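Local atomic coordinates of glutathione S-transferase 2 (Heligmosomoides polygyrus, PDB entry 1TW9), a protein that probably catalyses the conjugation of glutathione to electrophilic substrates, displacing a halide from organic halides. Residues A[36-39]-A[40-44]. Numbering follows the deposited sequence.
Unlike the reference sequence in segment 40-44: Val40 (reference Ala).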
loop_
_atom_site.group_PDB
_atom_site.type_symbol
_atom_site.label_atom_id
_atom_site.label_comp_id
_atom_site.label_asym_id
_atom_site.label_seq_id
_atom_site.Cartn_x
_atom_site.Cartn_y
_atom_site.Cartn_z
ATOM N N GLN A 36 0.149 -26.062 1.475
ATOM C CA GLN A 36 0.731 -25.705 2.771
ATOM C C GLN A 36 1.997 -26.524 2.994
ATOM O O GLN A 36 2.981 -26.034 3.543
ATOM C CB GLN A 36 -0.237 -25.990 3.920
ATOM C CG GLN A 36 -0.381 -24.880 4.979
ATOM C CD GLN A 36 0.887 -24.070 5.247
ATOM O OE1 GLN A 36 0.841 -22.848 5.279
ATOM N NE2 GLN A 36 2.002 -24.751 5.467
ATOM N N GLU A 37 1.959 -27.776 2.560
ATOM C CA GLU A 37 3.053 -28.688 2.767
ATOM C C GLU A 37 4.276 -28.301 1.941
ATOM O O GLU A 37 5.410 -28.410 2.424
ATOM C CB GLU A 37 2.609 -30.133 2.462
ATOM C CG GLU A 37 1.662 -30.734 3.493
ATOM C CD GLU A 37 0.207 -30.259 3.412
ATOM O OE1 GLU A 37 -0.201 -29.611 2.409
ATOM O OE2 GLU A 37 -0.533 -30.564 4.391
ATOM N N THR A 38 4.084 -27.831 0.708
ATOM C CA THR A 38 5.258 -27.422 -0.061
ATOM C C THR A 38 5.702 -26.012 0.309
ATOM O O THR A 38 6.862 -25.663 0.097
ATOM C CB THR A 38 5.045 -27.537 -1.572
ATOM O OG1 THR A 38 6.219 -27.076 -2.265
ATOM C CG2 THR A 38 3.982 -26.614 -2.019
ATOM N N PHE A 39 4.786 -25.224 0.858
ATOM C CA PHE A 39 5.114 -23.858 1.312
ATOM C C PHE A 39 6.113 -23.863 2.471
ATOM O O PHE A 39 7.026 -23.037 2.502
ATOM C CB PHE A 39 3.851 -23.140 1.770
ATOM C CG PHE A 39 4.111 -21.822 2.474
ATOM C CD1 PHE A 39 4.338 -20.666 1.750
ATOM C CD2 PHE A 39 4.164 -21.751 3.855
ATOM C CE1 PHE A 39 4.578 -19.463 2.400
ATOM C CE2 PHE A 39 4.405 -20.557 4.479
ATOM C CZ PHE A 39 4.610 -19.401 3.714
ATOM N N VAL A 40 5.923 -24.794 3.410
ATOM C CA VAL A 40 6.706 -24.824 4.672
ATOM C C VAL A 40 8.235 -24.716 4.486
ATOM O O VAL A 40 8.850 -23.807 5.066
ATOM C CB VAL A 40 6.380 -26.045 5.524
ATOM C CG1 VAL A 40 7.161 -25.980 6.839
ATOM C CG2 VAL A 40 4.902 -26.124 5.795
ATOM N N PRO A 41 8.845 -25.589 3.673
ATOM C CA PRO A 41 10.270 -25.473 3.374
ATOM C C PRO A 41 10.658 -24.265 2.526
ATOM O O PRO A 41 11.850 -23.945 2.428
ATOM C CB PRO A 41 10.559 -26.761 2.593
ATOM C CG PRO A 41 9.437 -27.702 3.012
ATOM C CD PRO A 41 8.266 -26.758 2.980
ATOM N N LEU A 42 9.680 -23.603 1.905
ATOM C CA LEU A 42 9.970 -22.465 1.053
ATOM C C LEU A 42 9.877 -21.148 1.832
ATOM O O LEU A 42 10.396 -20.129 1.377
ATOM C CB LEU A 42 9.031 -22.447 -0.169
ATOM C CG LEU A 42 9.435 -23.315 -1.384
ATOM C CD1 LEU A 42 10.047 -24.607 -0.944
ATOM C CD2 LEU A 42 8.261 -23.570 -2.319
ATOM N N LYS A 43 9.246 -21.165 3.009
ATOM C CA LYS A 43 8.961 -19.918 3.760
ATOM C C LYS A 43 10.177 -19.028 3.971
ATOM O O LYS A 43 10.141 -17.801 3.707
ATOM C CB LYS A 43 8.305 -20.287 5.087
ATOM C CG LYS A 43 8.058 -19.172 6.080
ATOM C CD LYS A 43 7.228 -19.706 7.223
ATOM C CE LYS A 43 6.965 -18.708 8.325
ATOM N NZ LYS A 43 5.839 -17.802 7.906
ATOM N N ALA A 44 11.277 -19.644 4.403
ATOM C CA ALA A 44 12.520 -18.913 4.638
ATOM C C ALA A 44 13.069 -18.251 3.353
ATOM O O ALA A 44 13.919 -17.371 3.457
ATOM C CB ALA A 44 13.551 -19.816 5.235
#
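Gln36 O accepts the amide of Val40 one helical turn on, at 3.2 Å from Val40 N. The Gln36 side chain, bent at chi2 (-33°), brings its amide forward along the turn, where NE2 lies 3.2 Å from Val40 CG2, a polar-to-methyl contact between two side chains crossing at about a right angle. At Glu37 only the backbone takes part: its O faces Pro41 CD at 3.3 Å, the ring carbon standing where an amide hydrogen would otherwise point. Thr38 O has carbon neighbours: Pro41 CD, and the Leu42 methyls CD1 and CD2, both 3.5 Å from it. The turn belongs to the thioredoxin-like N-terminal domain of the glutathione transferase fold, where helix 36-39 and its irregular continuation follow strand 30-34 and lead toward strand 53-56. Phe39, the buried residue of the group, has CG anti to its own N (chi1 170°), which carries the ring along the helix toward Lys43; the ring's CE2 is 4.0 Å from Lys43 CB and the lysine chain crosses it obliquely. The ring also meets that of Phe9 on strand 4-9, while Lys43 NZ is hydrogen-bonded to Gly49 O. A serine in place of Phe39 would probably deprive Phe9 of its ring partner and leave the Lys43 methylenes without their aromatic neighbour. Phe39 O receives a hydrogen bond from Leu42 N at 2.8 Å, linking residues three apart, with Pro41 between them.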